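Local coordinates for protein cytochrome P450 (Rhodococcus erythropolis, PDB 3WEC) that probably acts as a heme-dependent monooxygenase that hydroxylates the quinoline nitrogen of aurachin alkaloids, a step that gives them antibiotic activity, at residues G263-T268 with S369-F374; I267-H272 with A291-F296; F276-A281 with S343-D348. All coordinates share one frame; numbering follows the deposited sequence.

Interaction 1. Residues G263-T268 with S369-F374; sequences GNMLIT and SMLQHF
Met265 reaches across to Leu371 and Phe374 where helix 240-271 passes helix 364-381. In the P450 fold these are the long distal helix and the L helix, which run on either side of the heme plane. Here their short segments run roughly parallel, at 37° to each other. The segment axes come no closer than 12.1 Å, so long side chains must fill the gap.

The sulfur contact is Met-aromatic. Met265 SD lies 4.0 Å from Phe374 CD2, at the edge of the ring. The line from the ring centre to SD is 79° off the ring normal. The two side chains slide past each other in opposite directions. Both have CG anti to the backbone N, which helps them span the wide gap between the helices.

The remaining contacts are van der Waals. Met265 bends at its last torsion (chi3 -82°), which carries CE away from the ring and toward helix 364-381. There Met265 CE sits 4.1 Å from Leu371 O. Two pairs are apolar. Met265 CE lies 4.5 Å from Leu371 CD2. Leu266 CD1 meets the Phe374 ring near its plane, 4.4 Å from Phe374 CE2. The ring thus receives SD and CD1 along one edge. All four residues are buried. Phe156 and Val139 also touch Phe374, and Val293 touches Met265. Met370, one residue before Leu371, touches the heme.

No hydrogen bond crosses between the segments. Asn264 O accepts two donors of Thr268 from opposite faces of its carbonyl plane: the backbone N at 2.9 Å and OG1 at 2.6 Å.

Interaction 2. Residues I267-H272 with A291-F296; sequences ITFSRH and AEVLRF
Val293 and Phe296, one helical turn apart, carry the face of helix 286-296 that meets the end of helix 240-271. Glu292, just before Val293, faces elsewhere. Val293 comes next. Val293 CG2 touches the Phe269 ring obliquely, 4.2 Å from Phe269 CE2. Arg295 then turns back to Glu292 and grips it side-on: Arg295 NE binds Glu292 OE1 at 2.8 Å and NH2 binds OE2 at 2.9 Å. The carboxylate oxygens lie close to the guanidinium plane, but the nitrogens approach from above the carboxylate plane. This is the Glu-x-x-Arg motif of the P450 K helix, and Arg346, whose NE forms a salt bridge with Glu292 OE2, makes it the familiar Glu-Arg-Arg triad. Phe296 ends the segment. With CG anti to the backbone N (chi1 -166°), its ring extends toward Thr268 and His272. The methyl CG2 of Thr268 meets Phe296 CD2 at 3.8 Å, crossing the phenyl obliquely. His272 comes from the opposite direction, and its NE2 lies 4.1 Å from Phe296 CE2. The two ring planes stand at 84°, with centroids 5.8 Å apart. Arg333 makes a cation-pi contact with Phe296.

Interaction 3. Residues F276-A281 with S343-D348; sequences FEQVRA and SVTRPD
Part of the P450 meander, the loop between helix 328-333 and the heme-binding cysteine, packs here through Val344 and Thr345 against Val279 and Gln278 of helix 273-281, the J helix. Ser343 to Arg346 form a type I beta turn, with Val344 and Thr345 at its two central positions. Both point their CB atoms at the helix. Gln275 OE1, in the same helix, accepts a hydrogen bond from Val344 N.

Val279 CG2 and Val344 CG1 meet at 3.5 Å, a tight approach for two methyls. The side chains cross at about a right angle. Each valine has CG1 anti to its own backbone N, but they touch through different branches. Leu375, Ser379, Ile286 and Ala289 touch Val279, and Ala289 also touches Val344; both valines are buried.

Nearer the surface, Gln278 bends at chi2 (-96°) and brings NE2 to 3.9 Å from Thr345 CG2, again nearly at right angles. The amide nitrogen meets a methyl, not a polar atom. Thr345 OG1 forms a hydrogen bond of 3.2 Å with Ser343 OG, which ties the turn to itself. Phe285 also touches Thr345.

No hydrogen bond links the two segments. The contact between them therefore rests on shape fit, above all on the close packing of the two valine methyls.

In the fold
From the N terminus, 263-268 comes first. Interaction 1 closes the longest loop, with 100 residues up to 369-374, and ties helix 240-271 to helix 364-381 near the heme. Interaction 2 starts from the same helix and closes a short loop of 18 residues, bringing helix 286-296 back onto its end. Helix 273-281 lies in that loop and starts interaction 3, which ends at 343-348. Interactions 2 and 3 therefore cross, and interaction 3 nests inside the loop of interaction 1. Met265 CA packs on Val293 CG1 between interactions 1 and 2. Phe269 packs on Phe276 and Val344 between interactions 2 and 3. Interactions 1 and 3 do not touch.

Interaction 1. Residues G263-T268 with S369-F374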
loop_
_atom_site.group_PDB
_atom_site.type_symbol
_atom_site.label_atom_id
_atom_site.label_comp_id
_atom_site.label_asym_id
_atom_site.label_seq_id
_atom_site.Cartn_x
_atom_site.Cartn_y
_atom_site.Cartn_z
ATOM N N GLY A 263 -1.730 5.090 11.032
ATOM C CA GLY A 263 -1.615 4.386 12.327
ATOM C C GLY A 263 -0.180 4.234 12.817
ATOM O O GLY A 263 0.133 4.583 13.950
ATOM N N ASN A 264 0.678 3.732 11.932
ATOM C CA ASN A 264 2.115 3.613 12.158
ATOM C C ASN A 264 2.793 4.962 12.445
ATOM O O ASN A 264 3.691 5.016 13.246
ATOM C CB ASN A 264 2.765 2.958 10.927
ATOM C CG ASN A 264 2.487 1.474 10.838
ATOM O OD1 ASN A 264 2.010 0.815 11.810
ATOM N ND2 ASN A 264 2.797 0.915 9.690
ATOM N N MET A 265 2.364 6.034 11.770
ATOM C CA MET A 265 2.913 7.377 12.027
ATOM C C MET A 265 2.667 7.761 13.466
ATOM O O MET A 265 3.581 8.193 14.187
ATOM C CB MET A 265 2.275 8.430 11.114
ATOM C CG MET A 265 2.874 9.814 11.300
ATOM S SD MET A 265 2.081 11.029 10.255
ATOM C CE MET A 265 2.933 10.765 8.714
ATOM N N LEU A 266 1.418 7.571 13.872
ATOM C CA LEU A 266 0.961 7.774 15.248
ATOM C C LEU A 266 1.789 6.996 16.312
ATOM O O LEU A 266 2.371 7.590 17.222
ATOM C CB LEU A 266 -0.534 7.430 15.308
ATOM C CG LEU A 266 -1.594 8.536 15.219
ATOM C CD1 LEU A 266 -1.059 9.970 15.016
ATOM C CD2 LEU A 266 -2.708 8.231 14.253
ATOM N N ILE A 267 1.860 5.674 16.148
ATOM C CA ILE A 267 2.672 4.791 16.989
ATOM C C ILE A 267 4.109 5.300 17.069
ATOM O O ILE A 267 4.688 5.301 18.124
ATOM C CB ILE A 267 2.674 3.339 16.429
ATOM C CG1 ILE A 267 1.240 2.791 16.324
ATOM C CG2 ILE A 267 3.585 2.416 17.245
ATOM C CD1 ILE A 267 1.070 1.563 15.456
ATOM N N THR A 268 4.678 5.710 15.933
ATOM C CA THR A 268 6.090 6.159 15.882
ATOM C C THR A 268 6.363 7.508 16.587
ATOM O O THR A 268 7.341 7.651 17.316
ATOM C CB THR A 268 6.577 6.169 14.415
ATOM O OG1 THR A 268 6.253 4.929 13.806
ATOM C CG2 THR A 268 8.081 6.380 14.308
ATOM N N SER A 369 1.161 13.710 -0.431
ATOM C CA SER A 369 0.321 14.872 -0.148
ATOM C C SER A 369 -0.590 14.630 1.045
ATOM O O SER A 369 -0.609 15.449 1.982
ATOM C CB SER A 369 -0.544 15.254 -1.334
ATOM O OG SER A 369 -1.426 16.301 -0.932
ATOM N N MET A 370 -1.343 13.526 1.007
ATOM C CA MET A 370 -2.237 13.164 2.121
ATOM C C MET A 370 -1.491 13.125 3.458
ATOM O O MET A 370 -1.971 13.657 4.458
ATOM C CB MET A 370 -2.898 11.769 1.920
ATOM C CG MET A 370 -4.106 11.777 0.973
ATOM S SD MET A 370 -4.969 10.205 0.879
ATOM C CE MET A 370 -3.759 9.211 0.001
ATOM N N LEU A 371 -0.342 12.456 3.450
ATOM C CA LEU A 371 0.400 12.152 4.640
ATOM C C LEU A 371 1.024 13.423 5.188
ATOM O O LEU A 371 1.044 13.608 6.397
ATOM C CB LEU A 371 1.461 11.064 4.347
ATOM C CG LEU A 371 0.896 9.632 4.221
ATOM C CD1 LEU A 371 1.959 8.659 3.719
ATOM C CD2 LEU A 371 0.292 9.134 5.518
ATOM N N GLN A 372 1.489 14.295 4.287
ATOM C CA GLN A 372 2.072 15.615 4.630
ATOM C C GLN A 372 1.099 16.590 5.208
ATOM O O GLN A 372 1.437 17.263 6.193
ATOM C CB GLN A 372 2.709 16.276 3.417
ATOM C CG GLN A 372 3.934 15.510 2.962
ATOM C CD GLN A 372 4.428 15.965 1.630
ATOM O OE1 GLN A 372 3.865 16.888 1.032
ATOM N NE2 GLN A 372 5.497 15.339 1.154
ATOM N N HIS A 373 -0.081 16.704 4.598
ATOM C CA HIS A 373 -1.149 17.540 5.166
ATOM C C HIS A 373 -1.599 16.994 6.486
ATOM O O HIS A 373 -2.000 17.759 7.369
ATOM C CB HIS A 373 -2.376 17.587 4.266
ATOM C CG HIS A 373 -2.228 18.462 3.076
ATOM N ND1 HIS A 373 -2.182 19.793 3.167
ATOM C CD2 HIS A 373 -2.160 18.150 1.727
ATOM C CE1 HIS A 373 -2.065 20.321 1.936
ATOM N NE2 HIS A 373 -2.053 19.303 1.054
ATOM N N PHE A 374 -1.600 15.666 6.611
ATOM C CA PHE A 374 -2.048 15.070 7.865
ATOM C C PHE A 374 -1.082 15.404 8.991
ATOM O O PHE A 374 -1.523 15.784 10.071
ATOM C CB PHE A 374 -2.208 13.562 7.768
ATOM C CG PHE A 374 -2.645 12.917 9.064
ATOM C CD1 PHE A 374 -3.986 12.791 9.365
ATOM C CD2 PHE A 374 -1.711 12.415 9.962
ATOM C CE1 PHE A 374 -4.401 12.192 10.545
ATOM C CE2 PHE A 374 -2.125 11.796 11.126
ATOM C CZ PHE A 374 -3.463 11.712 11.436
#

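Interaction 2. Residues I267-H272 with A291-F296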
loop_
_atom_site.group_PDB
_atom_site.type_symbol
_atom_site.label_atom_id
_atom_site.label_comp_id
_atom_site.label_asym_id
_atom_site.label_seq_id
_atom_site.Cartn_x
_atom_site.Cartn_y
_atom_site.Cartn_z
ATOM N N ILE A 267 1.860 5.674 16.148
ATOM C CA ILE A 267 2.672 4.791 16.989
ATOM C C ILE A 267 4.109 5.300 17.069
ATOM O O ILE A 267 4.688 5.301 18.124
ATOM C CB ILE A 267 2.674 3.339 16.429
ATOM C CG1 ILE A 267 1.240 2.791 16.324
ATOM C CG2 ILE A 267 3.585 2.416 17.245
ATOM C CD1 ILE A 267 1.070 1.563 15.456
ATOM N N THR A 268 4.678 5.710 15.933
ATOM C CA THR A 268 6.090 6.159 15.882
ATOM C C THR A 268 6.363 7.508 16.587
ATOM O O THR A 268 7.341 7.651 17.316
ATOM C CB THR A 268 6.577 6.169 14.415
ATOM O OG1 THR A 268 6.253 4.929 13.806
ATOM C CG2 THR A 268 8.081 6.380 14.308
ATOM N N PHE A 269 5.508 8.502 16.399
ATOM C CA PHE A 269 5.671 9.736 17.190
ATOM C C PHE A 269 5.331 9.588 18.686
ATOM O O PHE A 269 5.776 10.393 19.501
ATOM C CB PHE A 269 4.928 10.915 16.545
ATOM C CG PHE A 269 5.570 11.415 15.275
ATOM C CD1 PHE A 269 6.898 11.828 15.261
ATOM C CD2 PHE A 269 4.852 11.490 14.102
ATOM C CE1 PHE A 269 7.494 12.289 14.100
ATOM C CE2 PHE A 269 5.446 11.950 12.931
ATOM C CZ PHE A 269 6.764 12.354 12.933
ATOM N N SER A 270 4.574 8.557 19.049
ATOM C CA SER A 270 4.299 8.215 20.445
ATOM C C SER A 270 5.579 7.660 21.064
ATOM O O SER A 270 5.981 8.027 22.176
ATOM C CB SER A 270 3.186 7.166 20.541
ATOM O OG SER A 270 2.798 6.923 21.893
ATOM N N ARG A 271 6.230 6.784 20.312
ATOM C CA ARG A 271 7.460 6.179 20.771
ATOM C C ARG A 271 8.668 7.122 20.738
ATOM O O ARG A 271 9.631 6.884 21.449
ATOM C CB ARG A 271 7.717 4.914 19.967
ATOM C CG ARG A 271 6.873 3.743 20.444
ATOM C CD ARG A 271 6.880 2.665 19.385
ATOM N NE ARG A 271 6.088 1.505 19.782
ATOM C CZ ARG A 271 5.869 0.454 18.989
ATOM N NH1 ARG A 271 6.383 0.420 17.762
ATOM N NH2 ARG A 271 5.131 -0.546 19.412
ATOM N N HIS A 272 8.634 8.176 19.914
ATOM C CA HIS A 272 9.789 9.109 19.790
ATOM C C HIS A 272 9.356 10.555 19.856
ATOM O O HIS A 272 9.362 11.266 18.837
ATOM C CB HIS A 272 10.598 8.826 18.499
ATOM C CG HIS A 272 10.958 7.348 18.292
ATOM N ND1 HIS A 272 11.999 6.744 18.930
ATOM C CD2 HIS A 272 10.367 6.369 17.497
ATOM C CE1 HIS A 272 12.062 5.449 18.552
ATOM N NE2 HIS A 272 11.065 5.225 17.669
ATOM N N ALA A 291 8.532 10.851 4.463
ATOM C CA ALA A 291 9.454 9.878 3.855
ATOM C C ALA A 291 10.123 8.956 4.889
ATOM O O ALA A 291 10.367 7.773 4.610
ATOM C CB ALA A 291 10.513 10.631 3.055
ATOM N N GLU A 292 10.416 9.508 6.065
ATOM C CA GLU A 292 11.056 8.789 7.167
ATOM C C GLU A 292 10.116 7.811 7.882
ATOM O O GLU A 292 10.497 6.661 8.123
ATOM C CB GLU A 292 11.678 9.763 8.182
ATOM C CG GLU A 292 12.355 9.061 9.370
ATOM C CD GLU A 292 13.643 8.285 9.028
ATOM O OE1 GLU A 292 13.972 8.040 7.846
ATOM O OE2 GLU A 292 14.360 7.918 9.973
ATOM N N VAL A 293 8.916 8.260 8.239
ATOM C CA VAL A 293 7.878 7.346 8.714
ATOM C C VAL A 293 7.789 6.169 7.727
ATOM O O VAL A 293 7.931 4.987 8.100
ATOM C CB VAL A 293 6.524 8.111 8.878
ATOM C CG1 VAL A 293 5.370 7.200 9.212
ATOM C CG2 VAL A 293 6.651 9.201 9.943
ATOM N N LEU A 294 7.633 6.496 6.454
ATOM C CA LEU A 294 7.371 5.482 5.422
ATOM C C LEU A 294 8.548 4.521 5.317
ATOM O O LEU A 294 8.341 3.311 5.061
ATOM C CB LEU A 294 7.072 6.122 4.056
ATOM C CG LEU A 294 5.683 6.685 3.751
ATOM C CD1 LEU A 294 5.737 7.616 2.565
ATOM C CD2 LEU A 294 4.610 5.656 3.480
ATOM N N ARG A 295 9.756 5.057 5.550
ATOM C CA ARG A 295 10.979 4.247 5.615
ATOM C C ARG A 295 11.039 3.352 6.870
ATOM O O ARG A 295 11.270 2.148 6.756
ATOM C CB ARG A 295 12.253 5.103 5.527
ATOM C CG ARG A 295 13.497 4.246 5.367
ATOM C CD ARG A 295 14.793 4.982 5.712
ATOM N NE ARG A 295 14.922 5.464 7.088
ATOM C CZ ARG A 295 15.297 4.733 8.150
ATOM N NH1 ARG A 295 15.557 3.436 8.047
ATOM N NH2 ARG A 295 15.427 5.312 9.335
ATOM N N PHE A 296 10.863 3.972 8.041
ATOM C CA PHE A 296 10.921 3.310 9.360
ATOM C C PHE A 296 9.759 2.349 9.576
ATOM O O PHE A 296 9.925 1.307 10.183
ATOM C CB PHE A 296 10.917 4.377 10.481
ATOM C CG PHE A 296 11.312 3.860 11.830
ATOM C CD1 PHE A 296 12.636 3.573 12.133
ATOM C CD2 PHE A 296 10.356 3.699 12.835
ATOM C CE1 PHE A 296 12.998 3.107 13.413
ATOM C CE2 PHE A 296 10.715 3.224 14.105
ATOM C CZ PHE A 296 12.046 2.944 14.400
#

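Interaction 3. Residues F276-A281 with S343-D348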
loop_
_atom_site.group_PDB
_atom_site.type_symbol
_atom_site.label_atom_id
_atom_site.label_comp_id
_atom_site.label_asym_id
_atom_site.label_seq_id
_atom_site.Cartn_x
_atom_site.Cartn_y
_atom_site.Cartn_z
ATOM N N PHE A 276 8.903 14.240 16.992
ATOM C CA PHE A 276 7.669 14.975 16.795
ATOM C C PHE A 276 7.898 16.435 17.144
ATOM O O PHE A 276 7.552 17.315 16.362
ATOM C CB PHE A 276 6.542 14.381 17.645
ATOM C CG PHE A 276 5.220 15.068 17.457
ATOM C CD1 PHE A 276 4.547 15.004 16.233
ATOM C CD2 PHE A 276 4.654 15.798 18.497
ATOM C CE1 PHE A 276 3.332 15.643 16.058
ATOM C CE2 PHE A 276 3.435 16.434 18.321
ATOM C CZ PHE A 276 2.775 16.357 17.104
ATOM N N GLU A 277 8.506 16.673 18.314
ATOM C CA GLU A 277 8.861 18.018 18.754
ATOM C C GLU A 277 9.622 18.793 17.662
ATOM O O GLU A 277 9.306 19.962 17.385
ATOM C CB GLU A 277 9.641 17.978 20.083
ATOM C CG GLU A 277 8.764 18.259 21.296
ATOM C CD GLU A 277 9.286 17.646 22.586
ATOM O OE1 GLU A 277 10.488 17.816 22.914
ATOM O OE2 GLU A 277 8.479 17.009 23.295
ATOM N N GLN A 278 10.584 18.118 17.026
ATOM C CA GLN A 278 11.317 18.635 15.860
ATOM C C GLN A 278 10.391 19.121 14.740
ATOM O O GLN A 278 10.613 20.197 14.186
ATOM C CB GLN A 278 12.239 17.552 15.288
ATOM C CG GLN A 278 13.226 16.960 16.281
ATOM C CD GLN A 278 14.594 17.614 16.219
ATOM O OE1 GLN A 278 14.754 18.811 16.488
ATOM N NE2 GLN A 278 15.598 16.818 15.870
ATOM N N VAL A 279 9.367 18.324 14.409
ATOM C CA VAL A 279 8.427 18.667 13.336
ATOM C C VAL A 279 7.604 19.945 13.644
ATOM O O VAL A 279 7.524 20.913 12.807
ATOM C CB VAL A 279 7.507 17.478 12.947
ATOM C CG1 VAL A 279 6.450 17.906 11.937
ATOM C CG2 VAL A 279 8.327 16.313 12.407
ATOM N N ARG A 280 6.890 19.917 14.788
ATOM C CA ARG A 280 6.106 21.075 15.263
ATOM C C ARG A 280 6.949 22.374 15.384
ATOM O O ARG A 280 6.439 23.493 15.142
ATOM C CB ARG A 280 5.354 20.776 16.597
ATOM C CG ARG A 280 4.488 21.953 17.083
ATOM C CD ARG A 280 3.900 21.768 18.481
ATOM N NE ARG A 280 4.912 21.925 19.527
ATOM C CZ ARG A 280 5.696 20.936 19.951
ATOM N NH1 ARG A 280 5.578 19.716 19.418
ATOM N NH2 ARG A 280 6.600 21.158 20.889
ATOM N N ALA A 281 8.231 22.213 15.741
ATOM C CA ALA A 281 9.166 23.341 15.800
ATOM C C ALA A 281 9.886 23.655 14.478
ATOM O O ALA A 281 10.302 24.789 14.282
ATOM C CB ALA A 281 10.175 23.166 16.938
ATOM N N SER A 343 14.696 9.174 12.528
ATOM C CA SER A 343 15.118 10.578 12.543
ATOM C C SER A 343 14.436 11.350 11.420
ATOM O O SER A 343 14.602 11.030 10.251
ATOM C CB SER A 343 16.637 10.711 12.451
ATOM O OG SER A 343 17.019 12.068 12.267
ATOM N N VAL A 344 13.668 12.362 11.802
ATOM C CA VAL A 344 12.911 13.180 10.860
ATOM C C VAL A 344 13.811 14.270 10.282
ATOM O O VAL A 344 13.390 15.080 9.445
ATOM C CB VAL A 344 11.703 13.836 11.569
ATOM C CG1 VAL A 344 11.055 14.874 10.688
ATOM C CG2 VAL A 344 10.679 12.800 11.984
ATOM N N THR A 345 15.061 14.313 10.722
ATOM C CA THR A 345 15.955 15.326 10.175
ATOM C C THR A 345 16.937 14.797 9.126
ATOM O O THR A 345 17.736 15.556 8.600
ATOM C CB THR A 345 16.660 16.143 11.269
ATOM O OG1 THR A 345 17.274 15.253 12.200
ATOM C CG2 THR A 345 15.650 17.016 11.999
ATOM N N ARG A 346 16.856 13.506 8.815
ATOM C CA ARG A 346 17.606 12.908 7.704
ATOM C C ARG A 346 17.584 13.742 6.415
ATOM O O ARG A 346 16.538 13.871 5.769
ATOM C CB ARG A 346 17.074 11.511 7.395
ATOM C CG ARG A 346 17.870 10.401 8.035
ATOM C CD ARG A 346 17.201 9.060 7.786
ATOM N NE ARG A 346 17.334 8.162 8.937
ATOM C CZ ARG A 346 18.489 7.694 9.411
ATOM N NH1 ARG A 346 18.491 6.870 10.452
ATOM N NH2 ARG A 346 19.635 8.034 8.838
ATOM N N PRO A 347 18.748 14.301 6.038
ATOM C CA PRO A 347 18.862 15.108 4.830
ATOM C C PRO A 347 19.182 14.208 3.632
ATOM O O PRO A 347 20.211 14.371 2.977
ATOM C CB PRO A 347 20.026 16.052 5.159
ATOM C CG PRO A 347 20.814 15.384 6.265
ATOM C CD PRO A 347 20.049 14.165 6.723
ATOM N N ASP A 348 18.273 13.285 3.343
ATOM C CA ASP A 348 18.618 12.053 2.635
ATOM C C ASP A 348 17.316 11.341 2.227
ATOM O O ASP A 348 16.763 11.601 1.136
ATOM C CB ASP A 348 19.496 11.182 3.577
ATOM C CG ASP A 348 19.916 9.828 2.974
ATOM O OD1 ASP A 348 19.116 9.151 2.293
ATOM O OD2 ASP A 348 21.064 9.416 3.238
#